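Putative polysaccharide biosynthesis protein with aminopeptidase-like domain (Clostridium acetobutylicum, PDB 3K9T) probably takes part in the biosynthesis of modified polysaccharides, binds one zinc ion per subunit, and is not expected to be a peptidase despite its aminopeptidase-like domain. Local coordinates at residues K7-S12 against Y346-Y351; S13-E18 against I204-K209; D407-S412 against R417-A422. All blocks are in the same frame, centred on the assembly; numbering follows the deposited sequence.

Contacts 1 and 2 are neighbours in the aminopeptidase-like part of the chain, their centres about 10 Å apart. Helices 5-10 and 12-26 follow each other and bring the N-terminus against helices 336-355 and 194-211, and those two helices meet where Ile350 CD1 lies 3.5 Å from Ile207 CG2. Contact 3 belongs to the C-terminal winged helix-turn-helix region, its centre about 18 Å from that of contact 1. The two are tied by a salt bridge of 2.9 Å from Arg417 NE to Glu348 OE2. Contacts 2 and 3 do not touch, their nearest atoms being about 13 Å apart. All three lie away from the zinc site of His190, Asp196 and His325.

Contact 1: residues K7-S12 against Y346-Y351; sequences KYIQNS and YLEVIY
Ile9 and Leu347 pack side by side where the short N-terminal helix 5-10 lies against the long helix 336-355 of the aminopeptidase-like fold. The two side chains run past each other in opposite directions, so the contact falls on their inner carbons: Ile9 CG1 is 3.8 Å from Leu347 CB. One branch of the leucine, CD1, also reaches the root of Tyr8, 3.7 Å from its CB. The tyrosine ring itself leads off toward Lys213 and Leu214, and only its first carbon serves here. Branched aliphatic residues suit this apolar seam, since each offers several carbons to its neighbours.

Glu348 crosses the end of Ile9 at about a right angle. Its CG stands opposite the backbone N (chi1 -167°) and the chain then bends at chi2, 60°, which carries the carboxylate back toward helix 5-10. Both carboxylate oxygens are engaged outside the two segments, OE2 in a salt bridge to Arg417 of the winged helix-turn-helix region. Arg417 also makes a cation-pi contact with Tyr351, a second tie between the domains. OE1, besides its hydrogen bonding elsewhere, lies 3.3 Å from Ile9 CD1.

Contact 2: residues S13-E18 against I204-K209; sequences SETGGE and ITFIAK
The Phe206 ring reaches from helix 194-211 to helix 12-26, joining two helices of the aminopeptidase-like fold; the nearest CA atoms of the two segments, those of Thr15 and Phe206, are 8.1 Å apart. A large flat side chain suits such a gap, because it can reach across and touch several residues of the opposite helix. Thr15 and Phe206 pass each other in opposite directions, and the threonine methyl CG2 comes to 3.7 Å from CD2 of the ring. A threonine serves both sides of its position: with CG2 turned to the phenylalanine, OG1 lies beside the backbone N (chi1 -52°) and bonds to the carbonyl of Asn11, one turn earlier.

One helical turn on, Glu18 meets the outer end of the same ring. Its CB lies 3.7 Å from Phe206 CE2 and equally near CZ; like the threonine methyl, it comes in obliquely. Ile19 and Leu22 of helix 12-26 add further apolar contacts to the ring, and the His48 ring meets it with the planes at about 55°.

Beyond this apolar part the ends of two long side chains are polar. In one of two conformers of Glu18, a water bridges its OE2 and Lys209 NZ, which are 5.5 Å apart. Lys209 NZ also bonds to His48 ND1. Lower down the same lysine, CE lies 3.7 Å above one face of the Phe206 ring, shifted toward the rim.

Contact 3: residues D407-S412 against R417-A422; sequences DIAYKS and RRIKYA
Ile419 projects from helix 416-428 into the side of helix 405-412, and every close approach between the two segments involves it. Its CG1 packs closely, 3.8 Å from Ala409 CA and 3.9 Å from Ala409 CB. The small alanine suits this place: it lets the isoleucine come down onto the backbone, and the CA atoms of the pair are 6.1 Å apart.

The branches of Ile419 divide the rest of the contact. CG2, opposite the backbone N (chi1 to CG1 -61°), meets Ile408 CG2 at the longer distance of 4.1 Å, while CD1 points to Ser412, whose OG is 3.8 Å away. Both Ile408 and Ser412 touch Trp394 of helix 389-398; Ile408 is buried, while Ser412 remains partly exposed. The serine hydroxyl is also bonded to Met414 N, and a hydroxyl suits this place because it can bond to the backbone of the turn.

The outer residues of segment 417-422 are looser, Tyr421 exposed and Arg417 partly so, facing the N-terminal part of the chain. Here Arg417 NH1 bonds to Tyr421 OH, 2.9 Å away, the oxygen lying at the edge of the guanidinium and in its plane, with an N-H to oxygen angle of 149°. Glu3 and Asn6 also bond to this pair.

The segment axes make an angle of 124° and approach to 9.3 Å, with a short turn between, as in the helix-turn-helix of this permuted winged domain.

Contact 1: residues K7-S12 against Y346-Y351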
loop_
_atom_site.group_PDB
_atom_site.type_symbol
_atom_site.label_atom_id
_atom_site.label_comp_id
_atom_site.label_asym_id
_atom_site.label_seq_id
_atom_site.Cartn_x
_atom_site.Cartn_y
_atom_site.Cartn_z
ATOM N N LYS A 7 27.360 -25.566 -10.618
ATOM C CA LYS A 7 28.315 -25.748 -11.705
ATOM C C LYS A 7 27.622 -25.488 -13.030
ATOM O O LYS A 7 28.269 -24.993 -13.953
ATOM C CB LYS A 7 29.000 -27.144 -11.669
ATOM C CG LYS A 7 28.015 -28.331 -11.694
ATOM C CD LYS A 7 28.646 -29.750 -11.487
ATOM C CE LYS A 7 27.581 -30.828 -10.991
ATOM N NZ LYS A 7 27.487 -31.009 -9.471
ATOM N N TYR A 8 26.327 -25.825 -13.120
ATOM C CA TYR A 8 25.552 -25.553 -14.323
ATOM C C TYR A 8 25.355 -24.042 -14.514
ATOM O O TYR A 8 25.472 -23.532 -15.636
ATOM C CB TYR A 8 24.194 -26.265 -14.296
ATOM C CG TYR A 8 24.313 -27.776 -14.357
ATOM C CD1 TYR A 8 24.488 -28.444 -15.562
ATOM C CD2 TYR A 8 24.247 -28.531 -13.213
ATOM C CE1 TYR A 8 24.615 -29.830 -15.598
ATOM C CE2 TYR A 8 24.369 -29.893 -13.239
ATOM C CZ TYR A 8 24.563 -30.543 -14.425
ATOM O OH TYR A 8 24.667 -31.916 -14.400
ATOM N N ILE A 9 25.064 -23.322 -13.429
ATOM C CA ILE A 9 24.918 -21.881 -13.512
ATOM C C ILE A 9 26.272 -21.298 -13.912
ATOM O O ILE A 9 26.341 -20.446 -14.803
ATOM C CB ILE A 9 24.410 -21.260 -12.195
ATOM C CG1 ILE A 9 22.968 -21.697 -11.934
ATOM C CG2 ILE A 9 24.500 -19.766 -12.263
ATOM C CD1 ILE A 9 22.454 -21.457 -10.487
ATOM N N GLN A 10 27.354 -21.788 -13.305
ATOM C CA GLN A 10 28.695 -21.262 -13.619
ATOM C C GLN A 10 29.152 -21.541 -15.043
ATOM O O GLN A 10 30.010 -20.832 -15.551
ATOM C CB GLN A 10 29.730 -21.797 -12.648
ATOM C CG GLN A 10 29.637 -21.173 -11.237
ATOM C CD GLN A 10 30.153 -22.115 -10.123
ATOM O OE1 GLN A 10 30.785 -23.150 -10.390
ATOM N NE2 GLN A 10 29.849 -21.765 -8.875
ATOM N N ASN A 11 28.592 -22.555 -15.699
ATOM C CA ASN A 11 28.990 -22.859 -17.076
ATOM C C ASN A 11 27.971 -22.402 -18.120
ATOM O O ASN A 11 27.948 -22.873 -19.275
ATOM C CB ASN A 11 29.243 -24.358 -17.239
ATOM C CG ASN A 11 30.069 -24.651 -18.453
ATOM O OD1 ASN A 11 31.003 -23.906 -18.767
ATOM N ND2 ASN A 11 29.721 -25.707 -19.171
ATOM N N SER A 12 27.157 -21.445 -17.716
ATOM C CA SER A 12 26.006 -21.048 -18.505
ATOM C C SER A 12 26.381 -20.403 -19.837
ATOM O O SER A 12 25.632 -20.522 -20.812
ATOM C CB SER A 12 25.088 -20.148 -17.683
ATOM O OG SER A 12 25.689 -18.902 -17.511
ATOM N N TYR A 346 16.488 -19.219 -14.840
ATOM C CA TYR A 346 15.588 -20.330 -14.619
ATOM C C TYR A 346 16.205 -21.277 -13.605
ATOM O O TYR A 346 15.514 -21.738 -12.697
ATOM C CB TYR A 346 15.226 -21.064 -15.946
ATOM C CG TYR A 346 13.977 -20.534 -16.651
ATOM C CD1 TYR A 346 14.000 -19.356 -17.387
ATOM C CD2 TYR A 346 12.777 -21.243 -16.613
ATOM C CE1 TYR A 346 12.852 -18.898 -18.043
ATOM C CE2 TYR A 346 11.629 -20.795 -17.260
ATOM C CZ TYR A 346 11.660 -19.621 -17.961
ATOM O OH TYR A 346 10.518 -19.171 -18.610
ATOM N N LEU A 347 17.493 -21.589 -13.743
ATOM C CA LEU A 347 18.142 -22.480 -12.774
ATOM C C LEU A 347 18.136 -21.883 -11.349
ATOM O O LEU A 347 17.980 -22.608 -10.352
ATOM C CB LEU A 347 19.572 -22.829 -13.226
ATOM C CG LEU A 347 19.718 -23.778 -14.427
ATOM C CD1 LEU A 347 21.159 -24.194 -14.595
ATOM C CD2 LEU A 347 18.836 -25.019 -14.260
ATOM N N GLU A 348 18.310 -20.565 -11.255
ATOM C CA GLU A 348 18.326 -19.878 -9.949
ATOM C C GLU A 348 16.937 -19.904 -9.328
ATOM O O GLU A 348 16.772 -20.035 -8.099
ATOM C CB GLU A 348 18.791 -18.426 -10.100
ATOM C CG GLU A 348 19.136 -17.738 -8.761
ATOM C CD GLU A 348 20.234 -18.448 -8.019
ATOM O OE1 GLU A 348 21.160 -18.952 -8.693
ATOM O OE2 GLU A 348 20.182 -18.509 -6.766
ATOM N N VAL A 349 15.936 -19.738 -10.187
ATOM C CA VAL A 349 14.570 -19.885 -9.761
ATOM C C VAL A 349 14.371 -21.279 -9.165
ATOM O O VAL A 349 13.829 -21.384 -8.060
ATOM C CB VAL A 349 13.590 -19.584 -10.886
ATOM C CG1 VAL A 349 12.184 -20.094 -10.555
ATOM C CG2 VAL A 349 13.596 -18.097 -11.145
ATOM N N ILE A 350 14.847 -22.315 -9.874
ATOM C CA ILE A 350 14.658 -23.713 -9.473
ATOM C C ILE A 350 15.423 -23.987 -8.197
ATOM O O ILE A 350 14.883 -24.602 -7.285
ATOM C CB ILE A 350 15.026 -24.722 -10.592
ATOM C CG1 ILE A 350 13.971 -24.666 -11.716
ATOM C CG2 ILE A 350 15.128 -26.125 -10.022
ATOM C CD1 ILE A 350 14.313 -25.423 -13.052
ATOM N N TYR A 351 16.659 -23.504 -8.120
ATOM C CA TYR A 351 17.422 -23.566 -6.865
ATOM C C TYR A 351 16.614 -22.940 -5.715
ATOM O O TYR A 351 16.583 -23.486 -4.630
ATOM C CB TYR A 351 18.768 -22.838 -7.008
ATOM C CG TYR A 351 19.593 -22.737 -5.730
ATOM C CD1 TYR A 351 19.329 -21.752 -4.763
ATOM C CD2 TYR A 351 20.645 -23.605 -5.494
ATOM C CE1 TYR A 351 20.092 -21.664 -3.608
ATOM C CE2 TYR A 351 21.428 -23.516 -4.331
ATOM C CZ TYR A 351 21.151 -22.543 -3.401
ATOM O OH TYR A 351 21.908 -22.464 -2.256
#

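Contact 2: residues S13-E18 against I204-K209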
loop_
_atom_site.group_PDB
_atom_site.type_symbol
_atom_site.label_atom_id
_atom_site.label_comp_id
_atom_site.label_asym_id
_atom_site.label_seq_id
_atom_site.Cartn_x
_atom_site.Cartn_y
_atom_site.Cartn_z
ATOM N N SER A 13 27.535 -19.750 -19.882
ATOM C CA SER A 13 28.005 -19.204 -21.120
ATOM C C SER A 13 28.139 -20.281 -22.173
ATOM O O SER A 13 27.611 -20.151 -23.273
ATOM C CB SER A 13 29.356 -18.550 -20.942
ATOM O OG SER A 13 30.004 -18.513 -22.197
ATOM N N GLU A 14 28.868 -21.336 -21.849
ATOM C CA GLU A 14 28.999 -22.454 -22.762
ATOM C C GLU A 14 27.617 -23.066 -23.108
ATOM O O GLU A 14 27.333 -23.359 -24.266
ATOM C CB GLU A 14 29.914 -23.490 -22.121
ATOM C CG GLU A 14 30.179 -24.754 -22.940
ATOM C CD GLU A 14 31.051 -25.739 -22.177
ATOM O OE1 GLU A 14 32.256 -25.463 -21.950
ATOM O OE2 GLU A 14 30.508 -26.790 -21.789
ATOM N N THR A 15 26.753 -23.249 -22.111
ATOM C CA THR A 15 25.418 -23.806 -22.373
ATOM C C THR A 15 24.570 -22.888 -23.271
ATOM O O THR A 15 23.800 -23.381 -24.077
ATOM C CB THR A 15 24.675 -24.097 -21.065
ATOM O OG1 THR A 15 25.537 -24.897 -20.242
ATOM C CG2 THR A 15 23.324 -24.814 -21.318
ATOM N N GLY A 16 24.713 -21.563 -23.139
ATOM C CA GLY A 16 23.993 -20.635 -24.026
ATOM C C GLY A 16 24.322 -20.930 -25.497
ATOM O O GLY A 16 23.474 -20.870 -26.407
ATOM N N GLY A 17 25.574 -21.272 -25.727
ATOM C CA GLY A 17 26.010 -21.679 -27.040
ATOM C C GLY A 17 25.363 -22.949 -27.528
ATOM O O GLY A 17 24.967 -23.007 -28.681
ATOM N N GLU A 18 25.252 -23.957 -26.656
ATOM C CA GLU A 18 24.621 -25.245 -26.983
ATOM C C GLU A 18 23.124 -25.055 -27.225
ATOM O O GLU A 18 22.528 -25.713 -28.062
ATOM C CB GLU A 18 24.850 -26.260 -25.843
ATOM C CG GLU A 18 26.331 -26.526 -25.507
ATOM C CD GLU A 18 26.550 -27.593 -24.411
ATOM O OE1 GLU A 18 26.393 -27.202 -23.245
ATOM O OE2 GLU A 18 26.857 -28.794 -24.703
ATOM N N ILE A 204 13.979 -24.902 -22.325
ATOM C CA ILE A 204 13.326 -25.897 -21.488
ATOM C C ILE A 204 14.034 -27.248 -21.702
ATOM O O ILE A 204 14.230 -27.993 -20.750
ATOM C CB ILE A 204 11.793 -25.896 -21.842
ATOM C CG1 ILE A 204 11.142 -24.627 -21.290
ATOM C CG2 ILE A 204 11.048 -27.011 -21.342
ATOM C CD1 ILE A 204 11.358 -24.432 -19.893
ATOM N N THR A 205 14.489 -27.523 -22.928
ATOM C CA THR A 205 15.217 -28.754 -23.196
ATOM C C THR A 205 16.461 -28.843 -22.306
ATOM O O THR A 205 16.676 -29.852 -21.603
ATOM C CB THR A 205 15.530 -28.912 -24.682
ATOM O OG1 THR A 205 14.278 -29.050 -25.367
ATOM C CG2 THR A 205 16.407 -30.173 -24.956
ATOM N N PHE A 206 17.226 -27.760 -22.275
ATOM C CA PHE A 206 18.435 -27.714 -21.464
ATOM C C PHE A 206 18.197 -27.632 -19.951
ATOM O O PHE A 206 19.003 -28.119 -19.181
ATOM C CB PHE A 206 19.399 -26.645 -21.987
ATOM C CG PHE A 206 20.231 -27.139 -23.142
ATOM C CD1 PHE A 206 19.695 -27.218 -24.417
ATOM C CD2 PHE A 206 21.519 -27.597 -22.938
ATOM C CE1 PHE A 206 20.441 -27.708 -25.473
ATOM C CE2 PHE A 206 22.275 -28.081 -23.987
ATOM C CZ PHE A 206 21.746 -28.128 -25.259
ATOM N N ILE A 207 17.089 -27.042 -19.528
ATOM C CA ILE A 207 16.749 -27.060 -18.120
ATOM C C ILE A 207 16.473 -28.508 -17.748
ATOM O O ILE A 207 17.046 -28.986 -16.792
ATOM C CB ILE A 207 15.559 -26.161 -17.772
ATOM C CG1 ILE A 207 15.998 -24.703 -17.922
ATOM C CG2 ILE A 207 15.072 -26.440 -16.318
ATOM C CD1 ILE A 207 14.845 -23.792 -18.121
ATOM N N ALA A 208 15.634 -29.190 -18.530
ATOM C CA ALA A 208 15.326 -30.626 -18.316
ATOM C C ALA A 208 16.624 -31.453 -18.276
ATOM O O ALA A 208 16.824 -32.277 -17.381
ATOM C CB ALA A 208 14.375 -31.154 -19.392
ATOM N N LYS A 209 17.520 -31.158 -19.209
ATOM C CA LYS A 209 18.775 -31.876 -19.314
ATOM C C LYS A 209 19.627 -31.730 -18.035
ATOM O O LYS A 209 20.226 -32.704 -17.581
ATOM C CB LYS A 209 19.528 -31.387 -20.546
ATOM C CG LYS A 209 20.673 -32.263 -20.917
ATOM C CD LYS A 209 21.626 -31.634 -21.934
ATOM C CE LYS A 209 21.049 -31.503 -23.305
ATOM N NZ LYS A 209 22.170 -31.625 -24.329
HETATM O O HOH W 1 24.738 -30.033 -23.256
#

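Contact 3: residues D407-S412 against R417-A422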
loop_
_atom_site.group_PDB
_atom_site.type_symbol
_atom_site.label_atom_id
_atom_site.label_comp_id
_atom_site.label_asym_id
_atom_site.label_seq_id
_atom_site.Cartn_x
_atom_site.Cartn_y
_atom_site.Cartn_z
ATOM N N ASP A 407 10.567 -15.762 2.927
ATOM C CA ASP A 407 9.962 -14.743 3.794
ATOM C C ASP A 407 11.022 -13.895 4.471
ATOM O O ASP A 407 10.906 -12.666 4.559
ATOM C CB ASP A 407 9.072 -15.389 4.859
ATOM C CG ASP A 407 7.769 -15.964 4.289
ATOM O OD1 ASP A 407 7.297 -15.541 3.198
ATOM O OD2 ASP A 407 7.202 -16.844 4.969
ATOM N N ILE A 408 12.070 -14.560 4.931
ATOM C CA ILE A 408 13.135 -13.906 5.668
ATOM C C ILE A 408 13.944 -13.066 4.664
ATOM O O ILE A 408 14.284 -11.902 4.937
ATOM C CB ILE A 408 13.965 -14.965 6.474
ATOM C CG1 ILE A 408 13.065 -15.696 7.490
ATOM C CG2 ILE A 408 15.136 -14.343 7.220
ATOM C CD1 ILE A 408 13.651 -17.025 7.994
ATOM N N ALA A 409 14.192 -13.623 3.483
ATOM C CA ALA A 409 14.938 -12.894 2.466
ATOM C C ALA A 409 14.180 -11.622 2.120
ATOM O O ALA A 409 14.776 -10.552 2.026
ATOM C CB ALA A 409 15.158 -13.735 1.244
ATOM N N TYR A 410 12.868 -11.734 1.940
ATOM C CA TYR A 410 12.046 -10.548 1.650
ATOM C C TYR A 410 12.070 -9.526 2.779
ATOM O O TYR A 410 12.421 -8.379 2.529
ATOM C CB TYR A 410 10.594 -10.890 1.307
ATOM C CG TYR A 410 10.344 -10.995 -0.184
ATOM C CD1 TYR A 410 10.102 -9.870 -0.956
ATOM C CD2 TYR A 410 10.336 -12.224 -0.816
ATOM C CE1 TYR A 410 9.878 -9.977 -2.336
ATOM C CE2 TYR A 410 10.094 -12.344 -2.160
ATOM C CZ TYR A 410 9.888 -11.232 -2.928
ATOM O OH TYR A 410 9.655 -11.407 -4.280
ATOM N N LYS A 411 11.719 -9.926 4.005
ATOM C CA LYS A 411 11.713 -8.980 5.160
ATOM C C LYS A 411 13.099 -8.345 5.402
ATOM O O LYS A 411 13.198 -7.154 5.655
ATOM C CB LYS A 411 11.195 -9.653 6.442
ATOM C CG LYS A 411 11.066 -8.723 7.648
ATOM C CD LYS A 411 9.630 -8.246 7.903
ATOM C CE LYS A 411 8.990 -9.015 9.051
ATOM N NZ LYS A 411 7.540 -8.723 9.194
ATOM N N SER A 412 14.156 -9.138 5.311
ATOM C CA SER A 412 15.518 -8.630 5.507
ATOM C C SER A 412 16.020 -7.771 4.340
ATOM O O SER A 412 17.025 -7.069 4.450
ATOM C CB SER A 412 16.507 -9.815 5.719
ATOM O OG SER A 412 16.750 -10.575 4.533
ATOM N N ARG A 417 20.221 -16.548 -1.481
ATOM C CA ARG A 417 21.321 -17.432 -1.100
ATOM C C ARG A 417 22.010 -17.051 0.208
ATOM O O ARG A 417 22.484 -17.906 0.924
ATOM C CB ARG A 417 22.339 -17.549 -2.205
ATOM C CG ARG A 417 21.814 -18.280 -3.418
ATOM C CD ARG A 417 22.911 -19.035 -4.077
ATOM N NE ARG A 417 22.501 -19.609 -5.350
ATOM C CZ ARG A 417 23.028 -20.714 -5.877
ATOM N NH1 ARG A 417 23.975 -21.398 -5.224
ATOM N NH2 ARG A 417 22.597 -21.141 -7.060
ATOM N N ARG A 418 22.063 -15.767 0.519
ATOM C CA ARG A 418 22.666 -15.317 1.777
ATOM C C ARG A 418 21.920 -15.864 2.996
ATOM O O ARG A 418 22.505 -16.308 3.997
ATOM C CB ARG A 418 22.608 -13.809 1.818
ATOM C CG ARG A 418 23.618 -13.212 2.682
ATOM C CD ARG A 418 23.623 -11.729 2.516
ATOM N NE ARG A 418 24.219 -11.169 3.704
ATOM C CZ ARG A 418 24.069 -9.922 4.105
ATOM N NH1 ARG A 418 23.324 -9.091 3.397
ATOM N NH2 ARG A 418 24.674 -9.519 5.230
ATOM N N ILE A 419 20.604 -15.823 2.884
ATOM C CA ILE A 419 19.732 -16.362 3.891
ATOM C C ILE A 419 19.893 -17.877 3.959
ATOM O O ILE A 419 20.001 -18.425 5.033
ATOM C CB ILE A 419 18.287 -15.936 3.615
ATOM C CG1 ILE A 419 18.197 -14.384 3.654
ATOM C CG2 ILE A 419 17.350 -16.617 4.578
ATOM C CD1 ILE A 419 18.768 -13.741 4.889
ATOM N N LYS A 420 19.970 -18.527 2.803
ATOM C CA LYS A 420 20.055 -19.980 2.715
ATOM C C LYS A 420 21.310 -20.526 3.369
ATOM O O LYS A 420 21.275 -21.478 4.164
ATOM C CB LYS A 420 20.017 -20.390 1.237
ATOM C CG LYS A 420 19.772 -21.869 0.988
ATOM C CD LYS A 420 21.054 -22.698 1.044
ATOM C CE LYS A 420 20.822 -24.107 0.522
ATOM N NZ LYS A 420 21.988 -24.988 0.784
ATOM N N TYR A 421 22.431 -19.914 3.028
ATOM C CA TYR A 421 23.694 -20.333 3.571
ATOM C C TYR A 421 23.780 -20.002 5.059
ATOM O O TYR A 421 24.402 -20.744 5.819
ATOM C CB TYR A 421 24.848 -19.712 2.786
ATOM C CG TYR A 421 24.933 -20.176 1.355
ATOM C CD1 TYR A 421 24.815 -21.531 1.035
ATOM C CD2 TYR A 421 25.196 -19.273 0.320
ATOM C CE1 TYR A 421 24.904 -21.965 -0.271
ATOM C CE2 TYR A 421 25.277 -19.700 -1.013
ATOM C CZ TYR A 421 25.137 -21.044 -1.303
ATOM O OH TYR A 421 25.213 -21.470 -2.613
ATOM N N ALA A 422 23.130 -18.919 5.489
ATOM C CA ALA A 422 23.098 -18.605 6.915
ATOM C C ALA A 422 22.332 -19.709 7.657
ATOM O O ALA A 422 22.797 -20.215 8.672
ATOM C CB ALA A 422 22.526 -17.194 7.176
#